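Local coordinates for flavoprotein (PDB 5V8S), which is a flavo-di-iron protein that carries a mu-oxo-diiron centre and probably binds FMN and transfers electrons as an oxidoreductase, at residues A[19-22]-A[28-31]; A[157-162]-A[167-172]; A[285-290]-A[295-300]. The protein carries 1 engineered substitution. All coordinates share one frame; numbering follows the deposited sequence.

Interaction 1. Residues A[19-22]-A[28-31]; sequences ERIF and YVLR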
ATOM      1  N   GLU A  19      22.189  11.533 -29.588  1.00 30.98           N
ATOM      2  CA  GLU A  19      23.332  10.886 -30.223  1.00 32.40           C
ATOM      3  C   GLU A  19      22.918  10.157 -31.492  1.00 29.80           C
ATOM      4  O   GLU A  19      21.848   9.545 -31.555  1.00 28.00           O
ATOM      5  CB  GLU A  19      23.985   9.911 -29.235  1.00 39.14           C
ATOM      6  CG  GLU A  19      25.153   9.127 -29.806  1.00 45.95           C
ATOM      7  CD  GLU A  19      26.092   8.599 -28.731  1.00 51.82           C
ATOM      8  OE1 GLU A  19      26.286   9.298 -27.710  1.00 53.26           O
ATOM      9  OE2 GLU A  19      26.636   7.485 -28.912  1.00 54.12           O
ATOM     10  N   ARG A  20      23.778  10.224 -32.510  1.00 28.55           N
ATOM     11  CA  ARG A  20      23.577   9.402 -33.693  1.00 28.42           C
ATOM     12  C   ARG A  20      23.996   7.983 -33.336  1.00 29.51           C
ATOM     13  O   ARG A  20      25.123   7.761 -32.881  1.00 33.58           O
ATOM     14  CB  ARG A  20      24.372   9.944 -34.879  1.00 30.63           C
ATOM     15  CG  ARG A  20      23.936   9.281 -36.182  1.00 32.09           C
ATOM     16  CD  ARG A  20      24.556   9.925 -37.406  1.00 35.81           C
ATOM     17  NE  ARG A  20      26.002   9.917 -37.335  1.00 40.07           N
ATOM     18  CZ  ARG A  20      26.752  10.982 -37.073  1.00 44.40           C
ATOM     19  NH1 ARG A  20      26.193  12.171 -36.849  1.00 45.53           N
ATOM     20  NH2 ARG A  20      28.069  10.854 -37.035  1.00 45.96           N
ATOM     21  N   ILE A  21      23.076   7.038 -33.476  1.00 27.07           N
ATOM     22  CA  ILE A  21      23.337   5.651 -33.119  1.00 25.82           C
ATOM     23  C   ILE A  21      23.462   4.743 -34.341  1.00 26.20           C
ATOM     24  O   ILE A  21      23.982   3.625 -34.206  1.00 28.23           O
ATOM     25  CB  ILE A  21      22.292   5.098 -32.125  1.00 24.94           C
ATOM     26  CG1 ILE A  21      20.864   5.364 -32.626  1.00 24.37           C
ATOM     27  CG2 ILE A  21      22.509   5.706 -30.729  1.00 26.65           C
ATOM     28  CD1 ILE A  21      19.795   4.599 -31.854  1.00 24.93           C
ATOM     29  N   PHE A  22      23.006   5.175 -35.515  1.00 25.52           N
ATOM     30  CA  PHE A  22      23.259   4.467 -36.759  1.00 26.42           C
ATOM     31  C   PHE A  22      23.575   5.489 -37.833  1.00 27.92           C
ATOM     32  O   PHE A  22      23.045   6.606 -37.822  1.00 26.84           O
ATOM     33  CB  PHE A  22      22.054   3.635 -37.212  1.00 26.88           C
ATOM     34  CG  PHE A  22      21.817   2.425 -36.373  1.00 27.02           C
ATOM     35  CD1 PHE A  22      22.483   1.248 -36.639  1.00 28.14           C
ATOM     36  CD2 PHE A  22      20.931   2.468 -35.312  1.00 27.38           C
ATOM     37  CE1 PHE A  22      22.270   0.127 -35.853  1.00 30.06           C
ATOM     38  CE2 PHE A  22      20.716   1.355 -34.524  1.00 28.27           C
ATOM     39  CZ  PHE A  22      21.380   0.183 -34.798  1.00 29.67           C
ATOM     40  N   TYR A  28      19.011   8.921 -34.849  1.00 21.52           N
ATOM     41  CA  TYR A  28      19.363   9.550 -33.585  1.00 22.68           C
ATOM     42  C   TYR A  28      18.432   9.037 -32.500  1.00 21.06           C
ATOM     43  O   TYR A  28      17.241   8.807 -32.745  1.00 22.16           O
ATOM     44  CB  TYR A  28      19.195  11.072 -33.653  1.00 25.70           C
ATOM     45  CG  TYR A  28      20.119  11.726 -34.648  1.00 28.19           C
ATOM     46  CD1 TYR A  28      19.818  11.720 -36.002  1.00 29.28           C
ATOM     47  CD2 TYR A  28      21.288  12.351 -34.239  1.00 29.63           C
ATOM     48  CE1 TYR A  28      20.658  12.305 -36.921  1.00 30.28           C
ATOM     49  CE2 TYR A  28      22.140  12.938 -35.159  1.00 31.51           C
ATOM     50  CZ  TYR A  28      21.816  12.915 -36.496  1.00 31.43           C
ATOM     51  OH  TYR A  28      22.656  13.491 -37.422  1.00 33.80           O
ATOM     52  N   VAL A  29      18.973   8.882 -31.299  1.00 20.85           N
ATOM     53  CA  VAL A  29      18.152   8.740 -30.098  1.00 20.73           C
ATOM     54  C   VAL A  29      18.099  10.079 -29.386  1.00 22.23           C
ATOM     55  O   VAL A  29      19.099  10.811 -29.320  1.00 23.22           O
ATOM     56  CB  VAL A  29      18.665   7.632 -29.148  1.00 21.75           C
ATOM     57  CG1 VAL A  29      20.084   7.947 -28.662  1.00 23.41           C
ATOM     58  CG2 VAL A  29      17.694   7.414 -27.978  1.00 21.83           C
ATOM     59  N   LEU A  30      16.924  10.386 -28.843  1.00 21.05           N
ATOM     60  CA  LEU A  30      16.708  11.493 -27.916  1.00 21.52           C
ATOM     61  C   LEU A  30      16.193  10.855 -26.634  1.00 20.39           C
ATOM     62  O   LEU A  30      15.054  10.377 -26.594  1.00 20.97           O
ATOM     63  CB  LEU A  30      15.668  12.465 -28.465  1.00 23.39           C
ATOM     64  CG  LEU A  30      16.077  13.160 -29.762  1.00 27.25           C
ATOM     65  CD1 LEU A  30      14.864  13.554 -30.537  1.00 30.26           C
ATOM     66  CD2 LEU A  30      16.916  14.377 -29.460  1.00 30.22           C
ATOM     67  N   ARG A  31      17.029  10.838 -25.598  1.00 19.19           N
ATOM     68  CA  ARG A  31      16.723  10.147 -24.349  1.00 18.47           C
ATOM     69  C   ARG A  31      16.760  11.152 -23.208  1.00 20.37           C
ATOM     70  O   ARG A  31      17.730  11.908 -23.074  1.00 22.06           O
ATOM     71  CB  ARG A  31      17.740   9.014 -24.084  1.00 19.83           C
ATOM     72  CG  ARG A  31      17.709   8.444 -22.664  1.00 20.40           C
ATOM     73  CD  ARG A  31      18.646   7.257 -22.460  1.00 21.14           C
ATOM     74  NE  ARG A  31      19.093   7.212 -21.066  1.00 21.66           N
ATOM     75  CZ  ARG A  31      20.031   6.393 -20.602  1.00 22.50           C
ATOM     76  NH1 ARG A  31      20.599   5.502 -21.406  1.00 23.13           N
ATOM     77  NH2 ARG A  31      20.408   6.468 -19.330  1.00 23.38           N
TER
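The beta hairpin of strands 16-22 and 26-34, at one end of a seven-stranded mixed sheet, pairs E19 with V29 and R20 with Y28. E19 and V29 form an antiparallel hydrogen-bonded pair: E19 N donates to V29 O at 3.2 Å, and V29 N returns a bond to E19 O at 3.0 Å. E19 O also receives a CA-H...O contact from Y28 CA, so one carbonyl is approached by successive residues of the partner strand. R20 and Y28 follow as a non-hydrogen-bonded pair with CA atoms 4.2 Å apart, and their side chains run alongside each other in the same direction. R20 CB makes an off-centre CH-pi contact, 4.2 Å from the centroid of the Y28 ring, while R20 CG lies over the rim of the same face. With CG anti to the backbone N (chi1 -168°), the arginine chain follows the ring outward and then bends at chi3. The guanidinium stands almost perpendicular to the ring, its edge toward Y28 OH, with R20 NH1 3.8 Å from that oxygen. The stronger polar partners are others: R20 NE forms a salt bridge with D23, and Y28 OH a hydrogen bond with E26. On the face shared by E19 and V29, I21 CG2 meets V29 CG1 at 3.9 Å, the two side chains crossing at about a right angle. I21 and F22 both face I27 in a classic beta bulge, which interrupts the regular pairing just before the turn. Strand 16-22 is the outermost of the sheet within this chain, whereas 26-34 is flanked on its other side by strand 50-59, where Y28 touches K58 and V29 touches Y55; L30 packs on helix 74-82.

Interaction 2. Residues A[157-162]-A[167-172]; sequences VMTPWL and TMVTYL
T167 and T159 meet in the tightest part of this contact, where the T167 hydroxyl is turned into the curve of the opposite chain. T167 OG1 lies only 2.5 Å from T159 O, a hydrogen bond so short that its exact length is doubtful; it accepts a longer bond from L162 N at 3.3 Å, and W164 O is a further hydrogen-bond partner of the same hydroxyl. It sits between the backbone N and carbonyl carbon of its own residue (chi1 56°), while T167 CG2 lies against the L162 carbonyl, 3.5 Å from L162 O. The hydroxyl thus lies between T159 and L162, the first and last residues of a type II beta turn. A backbone bond from T159 N to T167 O, 3.0 Å, continues the pairing just beyond the last beta bridge. T159 OG1, by contrast, is buried without a polar partner. The turn extends a beta hairpin, strands 152-158 and 168-172, in the second sheet of the metallo-beta-lactamase fold; T167 touches H97, a residue of the di-iron pocket. Here V157 and V169 exchange two backbone bonds, while V157 CB packs on V169 CG2 at 3.9 Å, a patch covered by L228 of helix 218-228. M158 and M168 lie side by side on the other face: bent at chi2 and again at chi3 (108°), M158 brings its CE to 3.7 Å from M168 SD. Between the two segments packing thins out toward the bend of the turn. P160 is exposed, and W161, partly exposed, has its CB directed away from the opposite segment; its indole instead meets the rings of Y217 and Y220 and, edge-to-face, W363 of the second subunit.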
ATOM      1  N   VAL A 157       4.133  -4.171 -37.169  1.00 21.71           N
ATOM      2  CA  VAL A 157       3.706  -5.449 -36.628  1.00 22.87           C
ATOM      3  C   VAL A 157       2.902  -5.167 -35.364  1.00 22.76           C
ATOM      4  O   VAL A 157       3.436  -4.618 -34.391  1.00 21.82           O
ATOM      5  CB  VAL A 157       4.915  -6.338 -36.315  1.00 24.53           C
ATOM      6  CG1 VAL A 157       4.459  -7.643 -35.701  1.00 25.65           C
ATOM      7  CG2 VAL A 157       5.765  -6.562 -37.583  1.00 25.21           C
ATOM      8  N   MET A 158       1.634  -5.556 -35.371  1.00 22.88           N
ATOM      9  CA  MET A 158       0.806  -5.361 -34.183  1.00 23.76           C
ATOM     10  C   MET A 158       1.229  -6.346 -33.099  1.00 24.73           C
ATOM     11  O   MET A 158       1.393  -7.542 -33.358  1.00 26.11           O
ATOM     12  CB  MET A 158      -0.671  -5.572 -34.520  1.00 24.84           C
ATOM     13  CG  MET A 158      -1.225  -4.664 -35.612  1.00 26.81           C
ATOM     14  SD  MET A 158      -0.956  -2.900 -35.372  1.00 26.65           S
ATOM     15  CE  MET A 158       0.292  -2.565 -36.619  1.00 26.15           C
ATOM     16  N   THR A 159       1.421  -5.843 -31.890  1.00 25.41           N
ATOM     17  CA  THR A 159       1.747  -6.681 -30.738  1.00 26.41           C
ATOM     18  C   THR A 159       0.799  -6.296 -29.611  1.00 26.99           C
ATOM     19  O   THR A 159       1.207  -5.707 -28.602  1.00 26.99           O
ATOM     20  CB  THR A 159       3.219  -6.534 -30.341  1.00 26.43           C
ATOM     21  OG1 THR A 159       3.493  -5.176 -29.968  1.00 26.88           O
ATOM     22  CG2 THR A 159       4.127  -6.940 -31.511  1.00 27.01           C
ATOM     23  N   PRO A 160      -0.485  -6.628 -29.753  1.00 27.47           N
ATOM     24  CA  PRO A 160      -1.493  -6.111 -28.815  1.00 27.52           C
ATOM     25  C   PRO A 160      -1.268  -6.585 -27.389  1.00 25.78           C
ATOM     26  O   PRO A 160      -0.740  -7.668 -27.137  1.00 25.92           O
ATOM     27  CB  PRO A 160      -2.812  -6.658 -29.371  1.00 28.29           C
ATOM     28  CG  PRO A 160      -2.417  -7.866 -30.176  1.00 29.97           C
ATOM     29  CD  PRO A 160      -1.058  -7.569 -30.732  1.00 28.79           C
ATOM     30  N   TRP A 161      -1.663  -5.730 -26.450  1.00 23.09           N
ATOM     31  CA  TRP A 161      -1.662  -6.039 -25.022  1.00 22.39           C
ATOM     32  C   TRP A 161      -0.255  -6.167 -24.455  1.00 21.37           C
ATOM     33  O   TRP A 161      -0.051  -6.826 -23.429  1.00 21.59           O
ATOM     34  CB  TRP A 161      -2.546  -7.246 -24.704  1.00 24.01           C
ATOM     35  CG  TRP A 161      -3.980  -6.960 -25.051  1.00 25.16           C
ATOM     36  CD1 TRP A 161      -4.707  -7.470 -26.099  1.00 27.20           C
ATOM     37  CD2 TRP A 161      -4.853  -6.053 -24.367  1.00 24.92           C
ATOM     38  NE1 TRP A 161      -5.983  -6.948 -26.088  1.00 27.49           N
ATOM     39  CE2 TRP A 161      -6.095  -6.073 -25.043  1.00 27.09           C
ATOM     40  CE3 TRP A 161      -4.703  -5.226 -23.250  1.00 25.80           C
ATOM     41  CZ2 TRP A 161      -7.177  -5.310 -24.628  1.00 27.11           C
ATOM     42  CZ3 TRP A 161      -5.791  -4.477 -22.828  1.00 26.58           C
ATOM     43  CH2 TRP A 161      -7.006  -4.517 -23.521  1.00 26.86           C
ATOM     44  N   LEU A 162       0.696  -5.468 -25.082  1.00 20.16           N
ATOM     45  CA  LEU A 162       2.033  -5.267 -24.535  1.00 19.67           C
ATOM     46  C   LEU A 162       2.297  -3.785 -24.275  1.00 20.05           C
ATOM     47  O   LEU A 162       3.307  -3.252 -24.738  1.00 21.15           O
ATOM     48  CB  LEU A 162       3.087  -5.843 -25.487  1.00 21.20           C
ATOM     49  CG  LEU A 162       2.960  -7.337 -25.764  1.00 21.87           C
ATOM     50  CD1 LEU A 162       4.048  -7.849 -26.725  1.00 22.86           C
ATOM     51  CD2 LEU A 162       3.000  -8.126 -24.454  1.00 22.31           C
ATOM     52  N   THR A 167      -0.722  -1.343 -28.985  1.00 19.57           N
ATOM     53  CA  THR A 167       0.722  -1.477 -29.109  1.00 19.50           C
ATOM     54  C   THR A 167       1.120  -2.160 -30.410  1.00 20.33           C
ATOM     55  O   THR A 167       0.531  -3.163 -30.820  1.00 21.28           O
ATOM     56  CB  THR A 167       1.304  -2.198 -27.887  1.00 21.25           C
ATOM     57  OG1 THR A 167       0.685  -3.471 -27.694  1.00 27.10           O
ATOM     58  CG2 THR A 167       1.025  -1.424 -26.689  1.00 18.98           C
ATOM     59  N   MET A 168       2.123  -1.583 -31.063  1.00 19.53           N
ATOM     60  CA  MET A 168       2.735  -2.154 -32.247  1.00 19.06           C
ATOM     61  C   MET A 168       4.232  -1.890 -32.174  1.00 19.90           C
ATOM     62  O   MET A 168       4.715  -1.123 -31.339  1.00 19.55           O
ATOM     63  CB  MET A 168       2.148  -1.530 -33.523  1.00 20.11           C
ATOM     64  CG  MET A 168       2.470  -0.073 -33.705  1.00 21.49           C
ATOM     65  SD  MET A 168       1.908   0.501 -35.331  1.00 22.16           S
ATOM     66  CE  MET A 168       2.671   2.109 -35.372  1.00 21.70           C
ATOM     67  N   VAL A 169       4.974  -2.534 -33.067  1.00 21.14           N
ATOM     68  CA  VAL A 169       6.398  -2.277 -33.200  1.00 21.14           C
ATOM     69  C   VAL A 169       6.670  -1.957 -34.664  1.00 20.78           C
ATOM     70  O   VAL A 169       5.940  -2.400 -35.554  1.00 22.54           O
ATOM     71  CB  VAL A 169       7.256  -3.461 -32.692  1.00 21.85           C
ATOM     72  CG1 VAL A 169       7.009  -3.724 -31.208  1.00 22.38           C
ATOM     73  CG2 VAL A 169       6.955  -4.706 -33.482  1.00 23.57           C
ATOM     74  N   THR A 170       7.704  -1.153 -34.903  1.00 19.59           N
ATOM     75  CA  THR A 170       8.083  -0.699 -36.235  1.00 20.07           C
ATOM     76  C   THR A 170       9.423  -1.328 -36.598  1.00 19.90           C
ATOM     77  O   THR A 170      10.397  -1.204 -35.851  1.00 20.98           O
ATOM     78  CB  THR A 170       8.191   0.829 -36.261  1.00 21.06           C
ATOM     79  OG1 THR A 170       6.911   1.409 -35.987  1.00 22.40           O
ATOM     80  CG2 THR A 170       8.664   1.342 -37.614  1.00 21.46           C
ATOM     81  N   TYR A 171       9.461  -2.010 -37.734  1.00 20.46           N
ATOM     82  CA  TYR A 171      10.638  -2.740 -38.203  1.00 21.02           C
ATOM     83  C   TYR A 171      11.192  -2.046 -39.437  1.00 21.76           C
ATOM     84  O   TYR A 171      10.478  -1.883 -40.424  1.00 23.07           O
ATOM     85  CB  TYR A 171      10.220  -4.158 -38.559  1.00 22.66           C
ATOM     86  CG  TYR A 171      11.322  -5.041 -39.082  1.00 24.60           C
ATOM     87  CD1 TYR A 171      12.204  -5.650 -38.209  1.00 26.73           C
ATOM     88  CD2 TYR A 171      11.472  -5.291 -40.449  1.00 25.21           C
ATOM     89  CE1 TYR A 171      13.209  -6.481 -38.664  1.00 28.33           C
ATOM     90  CE2 TYR A 171      12.489  -6.116 -40.916  1.00 27.34           C
ATOM     91  CZ  TYR A 171      13.357  -6.707 -40.024  1.00 29.18           C
ATOM     92  OH  TYR A 171      14.361  -7.541 -40.485  1.00 31.63           O
ATOM     93  N   LEU A 172      12.456  -1.643 -39.376  1.00 21.90           N
ATOM     94  CA  LEU A 172      13.129  -0.919 -40.454  1.00 22.92           C
ATOM     95  C   LEU A 172      14.430  -1.651 -40.772  1.00 24.52           C
ATOM     96  O   LEU A 172      15.449  -1.402 -40.122  1.00 25.74           O
ATOM     97  CB  LEU A 172      13.420   0.504 -40.004  1.00 22.11           C
ATOM     98  CG  LEU A 172      14.185   1.352 -41.016  1.00 22.51           C
ATOM     99  CD1 LEU A 172      13.405   1.516 -42.312  1.00 24.95           C
ATOM    100  CD2 LEU A 172      14.531   2.691 -40.395  1.00 23.75           C
TER

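Interaction 3. Residues A[285-290]-A[295-300]; sequences KAIDSL and FTPVVY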
ATOM      1  N   LYS A 285      12.587 -19.341  11.636  1.00 22.62           N
ATOM      2  CA  LYS A 285      12.901 -20.764  11.639  1.00 23.33           C
ATOM      3  C   LYS A 285      12.710 -21.387  10.257  1.00 22.35           C
ATOM      4  O   LYS A 285      13.484 -22.256   9.861  1.00 24.25           O
ATOM      5  CB  LYS A 285      12.073 -21.480  12.709  1.00 26.33           C
ATOM      6  CG  LYS A 285      12.443 -21.030  14.105  1.00 31.20           C
ATOM      7  CD  LYS A 285      11.457 -21.533  15.138  1.00 35.38           C
ATOM      8  CE  LYS A 285      11.935 -21.224  16.560  1.00 38.81           C
ATOM      9  NZ  LYS A 285      10.921 -21.590  17.575  1.00 41.86           N
ATOM     10  N   ALA A 286      11.680 -20.963   9.517  1.00 21.41           N
ATOM     11  CA  ALA A 286      11.467 -21.468   8.163  1.00 20.89           C
ATOM     12  C   ALA A 286      12.617 -21.064   7.245  1.00 20.74           C
ATOM     13  O   ALA A 286      13.079 -21.862   6.416  1.00 21.50           O
ATOM     14  CB  ALA A 286      10.130 -20.936   7.636  1.00 21.34           C
ATOM     15  N   ILE A 287      13.111 -19.834   7.404  1.00 20.58           N
ATOM     16  CA  ILE A 287      14.222 -19.352   6.594  1.00 20.08           C
ATOM     17  C   ILE A 287      15.502 -20.108   6.928  1.00 21.14           C
ATOM     18  O   ILE A 287      16.271 -20.482   6.031  1.00 21.99           O
ATOM     19  CB  ILE A 287      14.366 -17.830   6.788  1.00 20.47           C
ATOM     20  CG1 ILE A 287      13.174 -17.116   6.134  1.00 20.45           C
ATOM     21  CG2 ILE A 287      15.682 -17.334   6.221  1.00 21.57           C
ATOM     22  CD1 ILE A 287      12.946 -15.670   6.603  1.00 21.67           C
ATOM     23  N   ASP A 288      15.760 -20.349   8.221  1.00 22.45           N
ATOM     24  CA  ASP A 288      16.926 -21.156   8.591  1.00 24.39           C
ATOM     25  C   ASP A 288      16.826 -22.554   7.996  1.00 24.07           C
ATOM     26  O   ASP A 288      17.825 -23.106   7.525  1.00 25.44           O
ATOM     27  CB  ASP A 288      17.072 -21.244  10.111  1.00 29.20           C
ATOM     28  CG  ASP A 288      17.501 -19.934  10.731  1.00 35.75           C
ATOM     29  OD1 ASP A 288      17.982 -19.046   9.993  1.00 38.17           O
ATOM     30  OD2 ASP A 288      17.365 -19.800  11.967  1.00 39.72           O
ATOM     31  N   SER A 289      15.629 -23.153   8.023  1.00 23.79           N
ATOM     32  CA  SER A 289      15.454 -24.487   7.462  1.00 24.85           C
ATOM     33  C   SER A 289      15.690 -24.485   5.954  1.00 23.78           C
ATOM     34  O   SER A 289      16.333 -25.393   5.414  1.00 24.98           O
ATOM     35  CB  SER A 289      14.054 -24.989   7.779  1.00 27.58           C
ATOM     36  OG  SER A 289      13.859 -26.304   7.311  1.00 30.42           O
ATOM     37  N   LEU A 290      15.160 -23.482   5.249  1.00 22.70           N
ATOM     38  CA  LEU A 290      15.425 -23.359   3.818  1.00 23.34           C
ATOM     39  C   LEU A 290      16.919 -23.325   3.547  1.00 24.27           C
ATOM     40  O   LEU A 290      17.412 -24.005   2.640  1.00 25.25           O
ATOM     41  CB  LEU A 290      14.782 -22.090   3.263  1.00 23.52           C
ATOM     42  CG  LEU A 290      13.277 -22.120   3.080  1.00 23.32           C
ATOM     43  CD1 LEU A 290      12.783 -20.683   2.916  1.00 24.04           C
ATOM     44  CD2 LEU A 290      12.852 -22.973   1.906  1.00 23.79           C
ATOM     45  N   PHE A 295      18.656 -23.886  -0.081  1.00 26.51           N
ATOM     46  CA  PHE A 295      17.999 -22.790  -0.776  1.00 24.76           C
ATOM     47  C   PHE A 295      18.633 -21.455  -0.391  1.00 25.09           C
ATOM     48  O   PHE A 295      19.281 -21.323   0.649  1.00 26.52           O
ATOM     49  CB  PHE A 295      16.511 -22.748  -0.423  1.00 24.33           C
ATOM     50  CG  PHE A 295      15.740 -23.940  -0.890  1.00 26.23           C
ATOM     51  CD1 PHE A 295      15.326 -24.039  -2.205  1.00 27.04           C
ATOM     52  CD2 PHE A 295      15.437 -24.972  -0.014  1.00 28.59           C
ATOM     53  CE1 PHE A 295      14.632 -25.162  -2.648  1.00 28.96           C
ATOM     54  CE2 PHE A 295      14.724 -26.086  -0.447  1.00 30.55           C
ATOM     55  CZ  PHE A 295      14.319 -26.175  -1.766  1.00 30.24           C
ATOM     56  N   THR A 296      18.408 -20.447  -1.238  1.00 24.98           N
ATOM     57  CA  THR A 296      18.866 -19.078  -0.988  1.00 25.13           C
ATOM     58  C   THR A 296      17.641 -18.173  -0.949  1.00 24.05           C
ATOM     59  O   THR A 296      17.148 -17.731  -2.006  1.00 24.33           O
ATOM     60  CB  THR A 296      19.852 -18.613  -2.060  1.00 27.56           C
ATOM     61  OG1 THR A 296      20.963 -19.506  -2.103  1.00 29.87           O
ATOM     62  CG2 THR A 296      20.381 -17.221  -1.727  1.00 28.14           C
ATOM     63  N   PRO A 297      17.100 -17.898   0.233  1.00 22.29           N
ATOM     64  CA  PRO A 297      15.869 -17.116   0.313  1.00 21.79           C
ATOM     65  C   PRO A 297      16.099 -15.647   0.038  1.00 21.79           C
ATOM     66  O   PRO A 297      17.126 -15.075   0.401  1.00 23.87           O
ATOM     67  CB  PRO A 297      15.424 -17.307   1.772  1.00 23.27           C
ATOM     68  CG  PRO A 297      16.146 -18.463   2.262  1.00 23.86           C
ATOM     69  CD  PRO A 297      17.447 -18.475   1.542  1.00 23.58           C
ATOM     70  N   VAL A 298      15.089 -15.034  -0.581  1.00 20.62           N
ATOM     71  CA  VAL A 298      14.934 -13.585  -0.648  1.00 19.20           C
ATOM     72  C   VAL A 298      13.720 -13.257   0.205  1.00 18.61           C
ATOM     73  O   VAL A 298      12.668 -13.868   0.027  1.00 20.07           O
ATOM     74  CB  VAL A 298      14.723 -13.122  -2.099  1.00 21.60           C
ATOM     75  CG1 VAL A 298      14.541 -11.631  -2.152  1.00 22.49           C
ATOM     76  CG2 VAL A 298      15.907 -13.568  -2.972  1.00 23.99           C
ATOM     77  N   VAL A 299      13.877 -12.342   1.157  1.00 18.30           N
ATOM     78  CA  VAL A 299      12.903 -12.164   2.237  1.00 16.75           C
ATOM     79  C   VAL A 299      12.313 -10.765   2.206  1.00 17.96           C
ATOM     80  O   VAL A 299      13.046  -9.766   2.174  1.00 19.75           O
ATOM     81  CB  VAL A 299      13.536 -12.459   3.614  1.00 18.25           C
ATOM     82  CG1 VAL A 299      12.501 -12.340   4.726  1.00 19.44           C
ATOM     83  CG2 VAL A 299      14.182 -13.857   3.622  1.00 19.72           C
ATOM     84  N   TYR A 300      10.984 -10.701   2.257  1.00 17.01           N
ATOM     85  CA  TYR A 300      10.250  -9.444   2.325  1.00 17.32           C
ATOM     86  C   TYR A 300       9.336  -9.476   3.539  1.00 18.08           C
ATOM     87  O   TYR A 300       8.423 -10.303   3.602  1.00 19.57           O
ATOM     88  CB  TYR A 300       9.435  -9.226   1.053  1.00 17.53           C
ATOM     89  CG  TYR A 300      10.322  -8.960  -0.128  1.00 18.58           C
ATOM     90  CD1 TYR A 300      10.947  -7.732  -0.268  1.00 20.12           C
ATOM     91  CD2 TYR A 300      10.551  -9.935  -1.095  1.00 18.72           C
ATOM     92  CE1 TYR A 300      11.763  -7.465  -1.352  1.00 21.00           C
ATOM     93  CE2 TYR A 300      11.392  -9.681  -2.177  1.00 19.52           C
ATOM     94  CZ  TYR A 300      12.001  -8.451  -2.295  1.00 21.46           C
ATOM     95  OH  TYR A 300      12.828  -8.182  -3.378  1.00 23.88           O
TER
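L290 and P297 form the apolar centre where helix 278-292 lies against strand 296-302, the last two elements of a beta-alpha-beta unit in the flavodoxin-like domain. Their side chains slide past each other in opposite directions, and P297 CG rests against L290 CB at 4.0 Å and almost as close to L290 CD1. I287, one helical turn earlier, extends this strip along the strand. Its CG2 reaches the same proline carbon at 4.1 Å. With CG1 anti to the carbonyl carbon (chi1 -70°), its CD1 is carried on to the two methyls of V299, meeting V299 CG2 tip to tip at 3.7 Å. P297 and V299 are alternate residues, so both turn toward the helix. The CB of T296 points away from it. The short segments run nearly antiparallel, at 151°, with axes 8.4 Å apart at closest approach, a spacing bridged by these aliphatic groups. Neighbouring elements continue the apolar layer: L290 also touches V270 of the adjoining strand 267-273 and I402 of helix 395-409, and F295 touches V268 and L409.

Toward the end of the helix the contact becomes partly polar. L290 and F295 cross obliquely, with L290 CD2 and F295 CD2 3.8 Å apart, and the chain turns from helix to strand around them. F295 N donates to L290 O at 3.0 Å, approaching at a tilt of 34° from the carbonyl plane. That same oxygen lies at the edge of the F295 ring, in its plane, 3.4 Å from F295 CD2.

How the interactions relate
The three contacts follow one another along the chain without touching. Interactions 1 and 2 are antiparallel hairpins in the two different sheets of the metallo-beta-lactamase part; their centres are 21 Å apart and their nearest atoms about 8 Å. Interaction 2 is the one close to the mu-oxo-diiron centre, with the side chain of T167 about 6 Å from it, against about 14 Å for that of V29 in interaction 1. H163, a residue of the iron pocket, directly follows segment 157-162. Interaction 3 belongs to the flavodoxin-like part, on the opposite side of the chain's centre, 41 Å from interaction 2 and 45 Å from interaction 1 between centres.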